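Local coordinates for protein alpha-acetolactate decarboxylase (Bacillus subtilis subsp. subtilis str. 168, PDB 5XNE) that catalyses the decarboxylation of acetolactate to (R)-acetoin, a step on the route from pyruvate to butanediol, using a site that holds zinc, at residues 119-124 with 174-179; 148-153 with 191-196; 163-168 with 223-228; 207-210 with 214-217. All blocks are in the same frame, centred on the assembly; numbering follows the deposited sequence.

Interaction 1: residues 119-124 with 174-179. With ZN (zinc ion), chain D.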
loop_
_atom_site.group_PDB
_atom_site.type_symbol
_atom_site.label_atom_id
_atom_site.label_comp_id
_atom_site.label_asym_id
_atom_site.label_seq_id
_atom_site.Cartn_x
_atom_site.Cartn_y
_atom_site.Cartn_z
ATOM N N LYS B 119 5.483 -9.585 -32.515
ATOM C CA LYS B 119 4.676 -9.552 -33.722
ATOM C C LYS B 119 3.795 -8.309 -33.727
ATOM O O LYS B 119 3.693 -7.616 -34.739
ATOM C CB LYS B 119 3.822 -10.810 -33.838
ATOM C CG LYS B 119 2.970 -10.837 -35.085
ATOM C CD LYS B 119 2.400 -12.215 -35.311
ATOM C CE LYS B 119 1.750 -12.318 -36.678
ATOM N NZ LYS B 119 0.721 -11.263 -36.876
ATOM N N LYS B 120 3.162 -8.037 -32.586
ATOM C CA LYS B 120 2.368 -6.826 -32.406
ATOM C C LYS B 120 2.636 -6.224 -31.033
ATOM O O LYS B 120 2.847 -6.949 -30.066
ATOM C CB LYS B 120 0.870 -7.105 -32.536
ATOM C CG LYS B 120 0.431 -7.752 -33.844
ATOM C CD LYS B 120 -1.078 -7.971 -33.855
ATOM C CE LYS B 120 -1.454 -9.231 -34.631
ATOM N NZ LYS B 120 -0.490 -10.350 -34.389
ATOM N N VAL B 121 2.645 -4.897 -30.966
ATOM C CA VAL B 121 2.512 -4.182 -29.695
ATOM C C VAL B 121 1.563 -3.023 -29.931
ATOM O O VAL B 121 1.719 -2.284 -30.908
ATOM C CB VAL B 121 3.853 -3.626 -29.148
ATOM C CG1 VAL B 121 3.643 -3.005 -27.758
ATOM C CG2 VAL B 121 4.913 -4.696 -29.075
ATOM N N GLN B 122 0.573 -2.864 -29.063
ATOM C CA GLN B 122 -0.251 -1.671 -29.108
ATOM C C GLN B 122 0.003 -0.842 -27.868
ATOM O O GLN B 122 -0.043 -1.357 -26.753
ATOM C CB GLN B 122 -1.735 -1.989 -29.202
ATOM C CG GLN B 122 -2.561 -0.727 -29.358
ATOM C CD GLN B 122 -4.037 -1.001 -29.487
ATOM O OE1 GLN B 122 -4.721 -1.284 -28.500
ATOM N NE2 GLN B 122 -4.541 -0.930 -30.713
ATOM N N THR B 123 0.271 0.439 -28.075
ATOM C CA THR B 123 0.525 1.343 -26.965
ATOM C C THR B 123 -0.293 2.610 -27.046
ATOM O O THR B 123 -0.875 2.935 -28.081
ATOM C CB THR B 123 1.997 1.774 -26.901
ATOM O OG1 THR B 123 2.291 2.632 -28.015
ATOM C CG2 THR B 123 2.933 0.559 -26.909
ATOM N N ARG B 124 -0.309 3.322 -25.924
ATOM C CA ARG B 124 -0.718 4.719 -25.863
ATOM C C ARG B 124 0.405 5.566 -25.281
ATOM O O ARG B 124 1.284 5.056 -24.582
ATOM C CB ARG B 124 -1.959 4.909 -24.999
ATOM C CG ARG B 124 -1.725 4.556 -23.527
ATOM C CD ARG B 124 -1.791 5.797 -22.626
ATOM N NE ARG B 124 -1.305 5.511 -21.279
ATOM C CZ ARG B 124 -2.132 5.193 -20.293
ATOM N NH1 ARG B 124 -3.446 5.171 -20.555
ATOM N NH2 ARG B 124 -1.673 4.928 -19.065
ATOM N N LEU B 174 2.540 -2.616 -17.878
ATOM C CA LEU B 174 3.714 -2.759 -18.739
ATOM C C LEU B 174 3.842 -1.593 -19.707
ATOM O O LEU B 174 2.840 -1.127 -20.265
ATOM C CB LEU B 174 3.635 -4.073 -19.539
ATOM C CG LEU B 174 3.373 -5.342 -18.730
ATOM C CD1 LEU B 174 3.048 -6.491 -19.682
ATOM C CD2 LEU B 174 4.555 -5.688 -17.852
ATOM N N HIS B 175 5.078 -1.140 -19.898
ATOM C CA HIS B 175 5.396 -0.159 -20.930
ATOM C C HIS B 175 6.335 -0.799 -21.958
ATOM O O HIS B 175 6.885 -1.863 -21.704
ATOM C CB HIS B 175 6.027 1.095 -20.320
ATOM C CG HIS B 175 5.062 1.959 -19.559
ATOM N ND1 HIS B 175 5.391 3.210 -19.098
ATOM C CD2 HIS B 175 3.774 1.744 -19.182
ATOM C CE1 HIS B 175 4.353 3.740 -18.468
ATOM N NE2 HIS B 175 3.361 2.869 -18.504
ATOM N N PHE B 176 6.507 -0.144 -23.102
ATOM C CA PHE B 176 7.331 -0.669 -24.190
ATOM C C PHE B 176 8.208 0.424 -24.792
ATOM O O PHE B 176 7.772 1.564 -24.921
ATOM C CB PHE B 176 6.429 -1.275 -25.274
ATOM C CG PHE B 176 7.148 -1.594 -26.559
ATOM C CD1 PHE B 176 7.983 -2.699 -26.642
ATOM C CD2 PHE B 176 6.981 -0.793 -27.675
ATOM C CE1 PHE B 176 8.650 -2.999 -27.846
ATOM C CE2 PHE B 176 7.645 -1.082 -28.877
ATOM C CZ PHE B 176 8.470 -2.181 -28.954
ATOM N N ILE B 177 9.443 0.071 -25.148
ATOM C CA ILE B 177 10.277 0.952 -25.966
ATOM C C ILE B 177 11.001 0.097 -27.010
ATOM O O ILE B 177 11.428 -1.027 -26.729
ATOM C CB ILE B 177 11.275 1.768 -25.096
ATOM C CG1 ILE B 177 11.956 2.857 -25.938
ATOM C CG2 ILE B 177 12.279 0.863 -24.405
ATOM C CD1 ILE B 177 12.665 3.929 -25.107
ATOM N N ASP B 178 11.111 0.613 -28.227
ATOM C CA ASP B 178 11.767 -0.162 -29.274
ATOM C C ASP B 178 13.289 -0.090 -29.143
ATOM O O ASP B 178 13.835 0.730 -28.400
ATOM C CB ASP B 178 11.319 0.307 -30.661
ATOM C CG ASP B 178 11.939 1.627 -31.063
ATOM O OD1 ASP B 178 11.920 2.589 -30.270
ATOM O OD2 ASP B 178 12.475 1.694 -32.190
ATOM N N GLU B 179 13.988 -0.971 -29.854
ATOM C CA GLU B 179 15.442 -1.022 -29.721
ATOM C C GLU B 179 16.090 0.276 -30.212
ATOM O O GLU B 179 17.139 0.677 -29.713
ATOM C CB GLU B 179 16.020 -2.222 -30.473
ATOM C CG GLU B 179 17.487 -2.482 -30.133
ATOM C CD GLU B 179 17.661 -3.488 -28.998
ATOM O OE1 GLU B 179 16.636 -3.951 -28.446
ATOM O OE2 GLU B 179 18.820 -3.804 -28.645
HETATM ZN ZN ZN D . 1.325 3.174 -17.624
HETATM O O HOH W 1 -0.490 4.181 -16.590
HETATM O O HOH W 2 2.097 4.603 -16.089
HETATM O O HOH W 3 0.934 5.218 -18.590
#
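Val121 and Phe176 form a buried apolar contact between strands 117-124 and 171-178, close to the zinc site of the enzyme. No hydrogen bonds join the two segments. Their backbones stay well apart, and side chains fill the gap. Val121 CG2 sits over the middle of the Phe176 ring, 4.2 Å from its centroid and 8° off the ring normal. This is a CH-pi contact. The other branch, Val121 CG1, lies 4.0 Å from Phe176 CG. The opposite face of the ring is met near its rim by the backbone N of Asp178, so the ring is held between the two. Phe176 has CG anti to its backbone N (chi1 168°), which turns the ring so that one face meets Val121. Thr123 adds CG2, 4.3 Å from Phe176 CB. Its hydroxyl is bonded to Gly184 O.

One residue before Phe176, His175 binds the zinc ion through NE2 at 2.2 Å. Its ND1 is bonded to Leu45 O, which fixes the turn of the imidazole. Arg124, at the end of the other strand, brings NH2 to 3.8 Å from the zinc ion, while its NE makes a salt bridge with Glu44. His173, His186 and three waters complete the coordination. The packed strands carry on to His175 and Arg124 at a six-ligand zinc centre of three histidines and three waters, the metal site of this decarboxylase.

Interaction 2: residues 148-153 with 191-196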
loop_
_atom_site.group_PDB
_atom_site.type_symbol
_atom_site.label_atom_id
_atom_site.label_comp_id
_atom_site.label_asym_id
_atom_site.label_seq_id
_atom_site.Cartn_x
_atom_site.Cartn_y
_atom_site.Cartn_z
ATOM N N PHE B 148 2.498 -1.269 -33.445
ATOM C CA PHE B 148 3.785 -1.657 -33.993
ATOM C C PHE B 148 3.708 -3.094 -34.486
ATOM O O PHE B 148 3.014 -3.924 -33.898
ATOM C CB PHE B 148 4.889 -1.494 -32.947
ATOM C CG PHE B 148 4.951 -0.119 -32.352
ATOM C CD1 PHE B 148 5.574 0.911 -33.027
ATOM C CD2 PHE B 148 4.380 0.142 -31.113
ATOM C CE1 PHE B 148 5.631 2.178 -32.488
ATOM C CE2 PHE B 148 4.430 1.408 -30.566
ATOM C CZ PHE B 148 5.056 2.428 -31.249
ATOM N N ASP B 149 4.403 -3.370 -35.585
ATOM C CA ASP B 149 4.426 -4.704 -36.170
ATOM C C ASP B 149 5.848 -5.211 -36.259
ATOM O O ASP B 149 6.742 -4.459 -36.640
ATOM C CB ASP B 149 3.798 -4.706 -37.565
ATOM C CG ASP B 149 2.329 -4.363 -37.546
ATOM O OD1 ASP B 149 1.521 -5.220 -37.126
ATOM O OD2 ASP B 149 1.980 -3.237 -37.963
ATOM N N ASN B 150 6.046 -6.481 -35.910
ATOM C CA ASN B 150 7.350 -7.129 -35.994
ATOM C C ASN B 150 8.485 -6.218 -35.552
ATOM O O ASN B 150 9.381 -5.894 -36.322
ATOM C CB ASN B 150 7.591 -7.639 -37.414
ATOM C CG ASN B 150 6.748 -8.849 -37.734
ATOM O OD1 ASN B 150 7.095 -9.970 -37.364
ATOM N ND2 ASN B 150 5.622 -8.629 -38.404
ATOM N N VAL B 151 8.421 -5.793 -34.296
ATOM C CA VAL B 151 9.344 -4.797 -33.782
ATOM C C VAL B 151 10.206 -5.412 -32.681
ATOM O O VAL B 151 9.732 -6.232 -31.892
ATOM C CB VAL B 151 8.570 -3.554 -33.258
ATOM C CG1 VAL B 151 7.563 -3.954 -32.162
ATOM C CG2 VAL B 151 9.519 -2.469 -32.766
ATOM N N ARG B 152 11.483 -5.044 -32.663
ATOM C CA ARG B 152 12.402 -5.482 -31.625
ATOM C C ARG B 152 12.441 -4.422 -30.526
ATOM O O ARG B 152 12.410 -3.227 -30.813
ATOM C CB ARG B 152 13.801 -5.717 -32.208
ATOM C CG ARG B 152 14.863 -6.136 -31.198
ATOM C CD ARG B 152 16.217 -6.325 -31.880
ATOM N NE ARG B 152 16.587 -5.136 -32.641
ATOM C CZ ARG B 152 17.786 -4.560 -32.607
ATOM N NH1 ARG B 152 18.747 -5.059 -31.841
ATOM N NH2 ARG B 152 18.016 -3.473 -33.335
ATOM N N GLY B 153 12.497 -4.858 -29.271
ATOM C CA GLY B 153 12.590 -3.923 -28.167
ATOM C C GLY B 153 12.375 -4.600 -26.824
ATOM O O GLY B 153 12.635 -5.794 -26.650
ATOM N N VAL B 191 1.676 -9.289 -28.947
ATOM C CA VAL B 191 1.902 -10.674 -29.328
ATOM C C VAL B 191 3.398 -10.874 -29.467
ATOM O O VAL B 191 4.056 -10.142 -30.204
ATOM C CB VAL B 191 1.198 -11.049 -30.644
ATOM C CG1 VAL B 191 1.533 -12.490 -31.025
ATOM C CG2 VAL B 191 -0.298 -10.856 -30.516
ATOM N N LEU B 192 3.934 -11.841 -28.732
ATOM C CA LEU B 192 5.358 -12.130 -28.759
ATOM C C LEU B 192 5.657 -13.012 -29.956
ATOM O O LEU B 192 4.922 -13.955 -30.232
ATOM C CB LEU B 192 5.814 -12.825 -27.470
ATOM C CG LEU B 192 5.184 -12.323 -26.163
ATOM C CD1 LEU B 192 5.739 -13.048 -24.957
ATOM C CD2 LEU B 192 5.403 -10.858 -26.014
ATOM N N GLU B 193 6.721 -12.693 -30.676
ATOM C CA GLU B 193 7.207 -13.595 -31.707
ATOM C C GLU B 193 8.195 -14.535 -31.032
ATOM O O GLU B 193 8.061 -15.757 -31.092
ATOM C CB GLU B 193 7.850 -12.828 -32.860
ATOM C CG GLU B 193 8.366 -13.722 -33.978
ATOM C CD GLU B 193 8.425 -13.003 -35.309
ATOM O OE1 GLU B 193 7.985 -11.835 -35.373
ATOM O OE2 GLU B 193 8.911 -13.603 -36.292
ATOM N N ASP B 194 9.181 -13.942 -30.374
ATOM C CA ASP B 194 10.071 -14.666 -29.482
ATOM C C ASP B 194 10.733 -13.665 -28.543
ATOM O O ASP B 194 11.060 -12.546 -28.946
ATOM C CB ASP B 194 11.126 -15.445 -30.266
ATOM C CG ASP B 194 12.035 -14.540 -31.069
ATOM O OD1 ASP B 194 13.040 -14.060 -30.506
ATOM O OD2 ASP B 194 11.743 -14.310 -32.264
ATOM N N CYS B 195 10.933 -14.061 -27.293
ATOM C CA CYS B 195 11.563 -13.162 -26.335
ATOM C C CYS B 195 12.167 -13.901 -25.159
ATOM O O CYS B 195 11.831 -15.057 -24.888
ATOM C CB CYS B 195 10.548 -12.131 -25.821
ATOM S SG CYS B 195 9.316 -12.760 -24.617
ATOM N N THR B 196 13.065 -13.219 -24.462
ATOM C CA THR B 196 13.541 -13.667 -23.166
ATOM C C THR B 196 12.787 -12.910 -22.074
ATOM O O THR B 196 12.593 -11.689 -22.167
ATOM C CB THR B 196 15.061 -13.461 -23.010
ATOM O OG1 THR B 196 15.470 -13.801 -21.679
ATOM C CG2 THR B 196 15.454 -12.028 -23.301
#
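Asn150 and Glu193 meet through their side-chain ends at the protein surface. In the model, Asn150 OD1 lies 2.9 Å from Glu193 OE1. The amide is probably turned over, so the identity of the Asn150 atom is doubtful. With the amide turned back, the pair may be a hydrogen bond. The flat groups do not stack: the amide and carboxylate planes are 78° apart.

Glu193 does most of the reaching. Its CG is anti to the backbone N (chi1 -179°) and the chain runs on extended, which carries the carboxylate out to the amide. The backbones themselves stay apart, with the CA atoms of Asn150 and Glu193 separated by 7.8 Å.

Bends in both chains place the two residues. Asn150 has positive backbone angles and forms a G1 beta bulge with Val151, both facing Phe118. Glu193 and Asp194 form a classic beta bulge opposite Leu117. The chain turns a corner at each bulge. Next to the corners, Leu192 packs on Phe118, Ile114 and Ile86, and Cys195 also touches Ile114 and Ile86.

Strand 117-124 lies between the two corners. It pairs antiparallel with strands 145-149 and 151-160 on the side of Asn150, and with strand 184-192 on the side of Glu193. The two polar ends therefore meet between the corner that joins strands 145-149 and 151-160 and the corner after strand 184-192, at the bend of the strand they share.

Interaction 3: residues 163-168 with 223-228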
loop_
_atom_site.group_PDB
_atom_site.type_symbol
_atom_site.label_atom_id
_atom_site.label_comp_id
_atom_site.label_asym_id
_atom_site.label_seq_id
_atom_site.Cartn_x
_atom_site.Cartn_y
_atom_site.Cartn_z
ATOM N N TYR B 163 -4.358 -6.442 -3.477
ATOM C CA TYR B 163 -4.522 -5.590 -2.293
ATOM C C TYR B 163 -3.898 -4.194 -2.455
ATOM O O TYR B 163 -4.199 -3.288 -1.679
ATOM C CB TYR B 163 -3.969 -6.278 -1.034
ATOM C CG TYR B 163 -2.517 -6.681 -1.084
ATOM C CD1 TYR B 163 -1.492 -5.724 -1.046
ATOM C CD2 TYR B 163 -2.158 -8.026 -1.133
ATOM C CE1 TYR B 163 -0.161 -6.098 -1.090
ATOM C CE2 TYR B 163 -0.830 -8.406 -1.162
ATOM C CZ TYR B 163 0.170 -7.440 -1.137
ATOM O OH TYR B 163 1.480 -7.806 -1.181
ATOM N N ALA B 164 -3.064 -4.002 -3.474
ATOM C CA ALA B 164 -2.464 -2.681 -3.687
ATOM C C ALA B 164 -3.120 -1.928 -4.847
ATOM O O ALA B 164 -2.646 -0.844 -5.240
ATOM C CB ALA B 164 -0.957 -2.802 -3.908
ATOM N N ASN B 165 -4.217 -2.463 -5.381
ATOM C CA ASN B 165 -4.918 -1.758 -6.454
ATOM C C ASN B 165 -5.400 -0.396 -5.964
ATOM O O ASN B 165 -5.962 -0.291 -4.881
ATOM C CB ASN B 165 -6.101 -2.569 -6.975
ATOM C CG ASN B 165 -6.535 -2.139 -8.377
ATOM O OD1 ASN B 165 -5.709 -1.787 -9.234
ATOM N ND2 ASN B 165 -7.841 -2.154 -8.613
ATOM N N GLY B 166 -5.179 0.641 -6.763
ATOM C CA GLY B 166 -5.459 1.990 -6.309
ATOM C C GLY B 166 -4.221 2.731 -5.828
ATOM O O GLY B 166 -4.090 3.926 -6.100
ATOM N N ILE B 167 -3.318 2.057 -5.114
ATOM C CA ILE B 167 -1.981 2.607 -4.949
ATOM C C ILE B 167 -1.246 2.470 -6.277
ATOM O O ILE B 167 -0.822 3.467 -6.872
ATOM C CB ILE B 167 -1.201 1.918 -3.829
ATOM C CG1 ILE B 167 -1.829 2.279 -2.479
ATOM C CG2 ILE B 167 0.267 2.343 -3.876
ATOM C CD1 ILE B 167 -1.286 1.452 -1.322
ATOM N N ALA B 168 -1.117 1.241 -6.751
ATOM C CA ALA B 168 -0.603 0.993 -8.093
ATOM C C ALA B 168 -1.708 0.351 -8.927
ATOM O O ALA B 168 -2.887 0.413 -8.562
ATOM C CB ALA B 168 0.633 0.115 -8.035
ATOM N N PRO B 223 -15.412 5.507 -4.831
ATOM C CA PRO B 223 -15.814 4.110 -4.660
ATOM C C PRO B 223 -15.661 3.300 -5.948
ATOM O O PRO B 223 -15.643 2.074 -5.899
ATOM C CB PRO B 223 -17.292 4.220 -4.257
ATOM C CG PRO B 223 -17.727 5.486 -4.879
ATOM C CD PRO B 223 -16.563 6.418 -4.726
ATOM N N ASP B 224 -15.576 3.979 -7.086
ATOM C CA ASP B 224 -15.510 3.312 -8.380
ATOM C C ASP B 224 -14.092 3.253 -8.977
ATOM O O ASP B 224 -13.923 3.038 -10.190
ATOM C CB ASP B 224 -16.435 4.022 -9.375
ATOM C CG ASP B 224 -17.841 4.201 -8.831
ATOM O OD1 ASP B 224 -18.477 3.161 -8.528
ATOM O OD2 ASP B 224 -18.268 5.361 -8.697
ATOM N N PHE B 225 -13.081 3.418 -8.130
ATOM C CA PHE B 225 -11.713 3.560 -8.617
ATOM C C PHE B 225 -11.242 2.346 -9.420
ATOM O O PHE B 225 -10.539 2.506 -10.425
ATOM C CB PHE B 225 -10.749 3.831 -7.450
ATOM C CG PHE B 225 -10.404 2.612 -6.631
ATOM C CD1 PHE B 225 -11.180 2.255 -5.538
ATOM C CD2 PHE B 225 -9.299 1.830 -6.947
ATOM C CE1 PHE B 225 -10.866 1.143 -4.774
ATOM C CE2 PHE B 225 -8.982 0.712 -6.192
ATOM C CZ PHE B 225 -9.760 0.368 -5.104
ATOM N N ALA B 226 -11.644 1.143 -9.013
ATOM C CA ALA B 226 -11.140 -0.055 -9.679
ATOM C C ALA B 226 -11.595 -0.102 -11.137
ATOM O O ALA B 226 -10.797 -0.409 -12.022
ATOM C CB ALA B 226 -11.570 -1.313 -8.933
ATOM N N LYS B 227 -12.854 0.231 -11.406
ATOM C CA LYS B 227 -13.294 0.260 -12.795
ATOM C C LYS B 227 -12.653 1.422 -13.551
ATOM O O LYS B 227 -12.408 1.330 -14.752
ATOM C CB LYS B 227 -14.822 0.347 -12.899
ATOM C CG LYS B 227 -15.352 1.775 -13.051
ATOM C CD LYS B 227 -16.871 1.850 -12.906
ATOM C CE LYS B 227 -17.318 1.404 -11.531
ATOM N NZ LYS B 227 -18.777 1.596 -11.236
ATOM N N ASP B 228 -12.380 2.519 -12.851
ATOM C CA ASP B 228 -11.815 3.677 -13.518
ATOM C C ASP B 228 -10.380 3.362 -13.933
ATOM O O ASP B 228 -9.930 3.780 -14.999
ATOM C CB ASP B 228 -11.883 4.913 -12.620
ATOM C CG ASP B 228 -13.294 5.490 -12.525
ATOM O OD1 ASP B 228 -14.187 5.019 -13.259
ATOM O OD2 ASP B 228 -13.505 6.426 -11.730
HETATM O O HOH W 4 -8.753 -2.199 -11.498
#
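Phe225 takes a chi1 of 77°, which puts CG between its backbone N and carbonyl carbon and sends the ring toward Asn165 and Gly166. Asn165 has CG on the far side from its own N (chi1 -159°), which carries its amide over to Ala226. The contact is helix-to-loop packing: the first turn of helix 225-232 rests on the loop between strands 151-160 and 171-178. Phe225 CE2 lies 3.4 Å from Asn165 O and 3.7 Å from Gly166 CA, both oblique to the ring. The ring and the Asn165 amide are inclined by 47°.

Glycine suits position 166. A side-chain carbon would clash with Phe225 CE2, and would also press on the preceding carbonyl O at this backbone shape. A leucine in place of Phe225 has no flat ring, and would probably leave Gly166 CA and Asn165 O without their neighbour and the start of the helix poorly fitted to the loop. On the helix, Lys227 NZ makes a salt bridge with Asp224 OD1, approaching from above the carboxylate plane.

Asn165 OD1 is bonded to Ser170 N, which holds the amide. Its ND2 lies 3.8 Å from Ala226 CB and donates to a water at 3.0 Å from ND2, and that water donates to Ala226 O at 2.8 Å.

Interaction 4: residues 207-210 with 214-217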
loop_
_atom_site.group_PDB
_atom_site.type_symbol
_atom_site.label_atom_id
_atom_site.label_comp_id
_atom_site.label_asym_id
_atom_site.label_seq_id
_atom_site.Cartn_x
_atom_site.Cartn_y
_atom_site.Cartn_z
ATOM N N LEU B 207 5.687 3.153 -0.255
ATOM C CA LEU B 207 4.887 4.222 -0.840
ATOM C C LEU B 207 5.341 5.577 -0.322
ATOM O O LEU B 207 5.342 5.813 0.888
ATOM C CB LEU B 207 3.414 4.001 -0.510
ATOM C CG LEU B 207 2.463 5.134 -0.879
ATOM C CD1 LEU B 207 2.461 5.408 -2.384
ATOM C CD2 LEU B 207 1.062 4.803 -0.391
ATOM N N ARG B 208 5.730 6.455 -1.243
ATOM C CA ARG B 208 6.122 7.828 -0.907
ATOM C C ARG B 208 5.047 8.803 -1.370
ATOM O O ARG B 208 4.724 8.863 -2.553
ATOM C CB ARG B 208 7.462 8.161 -1.555
ATOM C CG ARG B 208 7.848 9.631 -1.508
ATOM C CD ARG B 208 8.015 10.135 -0.080
ATOM N NE ARG B 208 8.927 11.277 -0.050
ATOM C CZ ARG B 208 8.607 12.508 -0.436
ATOM N NH1 ARG B 208 7.395 12.771 -0.886
ATOM N NH2 ARG B 208 9.509 13.481 -0.378
ATOM N N LEU B 209 4.477 9.551 -0.433
ATOM C CA LEU B 209 3.446 10.534 -0.776
ATOM C C LEU B 209 4.072 11.897 -1.054
ATOM O O LEU B 209 4.999 12.306 -0.366
ATOM C CB LEU B 209 2.427 10.647 0.361
ATOM C CG LEU B 209 1.874 9.282 0.805
ATOM C CD1 LEU B 209 0.991 9.432 2.048
ATOM C CD2 LEU B 209 1.130 8.668 -0.370
ATOM N N PRO B 210 3.561 12.602 -2.072
ATOM C CA PRO B 210 4.146 13.908 -2.409
ATOM C C PRO B 210 3.806 14.987 -1.393
ATOM O O PRO B 210 2.736 14.961 -0.793
ATOM C CB PRO B 210 3.527 14.241 -3.768
ATOM C CG PRO B 210 2.262 13.459 -3.832
ATOM C CD PRO B 210 2.445 12.229 -2.960
ATOM N N ASP B 214 -1.659 20.023 -3.945
ATOM C CA ASP B 214 -2.549 19.290 -4.846
ATOM C C ASP B 214 -2.859 17.892 -4.320
ATOM O O ASP B 214 -4.002 17.452 -4.344
ATOM C CB ASP B 214 -1.936 19.169 -6.242
ATOM C CG ASP B 214 -1.925 20.475 -6.990
ATOM O OD1 ASP B 214 -2.743 21.355 -6.653
ATOM O OD2 ASP B 214 -1.099 20.610 -7.922
ATOM N N PHE B 215 -1.837 17.197 -3.844
ATOM C CA PHE B 215 -2.073 15.866 -3.312
ATOM C C PHE B 215 -2.805 15.946 -1.978
ATOM O O PHE B 215 -3.741 15.188 -1.737
ATOM C CB PHE B 215 -0.768 15.090 -3.140
ATOM C CG PHE B 215 -0.983 13.707 -2.598
ATOM C CD1 PHE B 215 -1.374 12.676 -3.446
ATOM C CD2 PHE B 215 -0.841 13.444 -1.240
ATOM C CE1 PHE B 215 -1.605 11.396 -2.947
ATOM C CE2 PHE B 215 -1.077 12.160 -0.727
ATOM C CZ PHE B 215 -1.455 11.143 -1.588
ATOM N N PHE B 216 -2.371 16.851 -1.104
ATOM C CA PHE B 216 -3.021 17.012 0.204
ATOM C C PHE B 216 -4.532 17.247 0.054
ATOM O O PHE B 216 -5.350 16.699 0.813
ATOM C CB PHE B 216 -2.419 18.185 0.978
ATOM C CG PHE B 216 -1.145 17.866 1.717
ATOM C CD1 PHE B 216 -0.166 17.047 1.153
ATOM C CD2 PHE B 216 -0.911 18.417 2.972
ATOM C CE1 PHE B 216 1.001 16.780 1.829
ATOM C CE2 PHE B 216 0.270 18.149 3.668
ATOM C CZ PHE B 216 1.228 17.337 3.095
ATOM N N ASN B 217 -4.892 18.070 -0.931
ATOM C CA ASN B 217 -6.281 18.489 -1.127
ATOM C C ASN B 217 -7.096 17.614 -2.083
ATOM O O ASN B 217 -8.287 17.859 -2.288
ATOM C CB ASN B 217 -6.307 19.939 -1.626
ATOM C CG ASN B 217 -5.802 20.916 -0.590
ATOM O OD1 ASN B 217 -5.964 20.702 0.609
ATOM N ND2 ASN B 217 -5.184 22.008 -1.051
#
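Pro210 and Phe215 make the tight part of this contact, where the chain leaves strand 195-208 and turns into helix 213-217. Pro210 CG lies 3.5 Å from Phe215 CG. Pro210 CD sits over the centre of the ring, 3.8 Å from the centroid and 12° off the normal, in a CH-pi contact. The proline and phenylalanine side chains cross at about a right angle. Leu209 adds CD2, which comes obliquely to Phe215 CZ at 3.8 Å. Phe215 has CG anti to its backbone N (chi1 -180°), and this directs the ring from the helix back onto the loop just after the strand. A serine in place of Phe215 would probably leave Pro210 CD and Leu209 CD2 without their partner and open a gap between that loop and the helix.

The other side is looser. Phe216 offers only its ring edge: CE1 lies 3.6 Å from Pro210 O, which is in the plane of the ring. Asp214 on the helix faces solvent.

The second subunit closes round this region. Its Tyr163 packs on Leu209, its Leu108 packs on Phe216, and its Asn107 ND2 is bonded to Phe215 O. Leu207 and Arg208 pair antiparallel with a strand of that subunit. This is a strand end and the short helix after it at a dimer interface, with the sheet running on from one subunit into the next.

The four contacts fall into two groups on opposite sides of the chain's centre. Interactions 1 and 2 have centres 9 Å apart and touch directly, through strand pairing of 117-124 with 145-149 and 184-192. Interactions 3 and 4 have centres 16 Å apart and meet through Ile167 and Leu207. The groups are well separated, with interactions 2 and 4 about 37 Å apart between centres. Strand 195-208 links these two, since it begins in one and ends in the other. Along the chain, the segments of interactions 1, 2 and 3 alternate, while interaction 4 falls between the segments of interaction 3. Interaction 1 holds a zinc ligand, while interactions 3 and 4 both touch the second subunit.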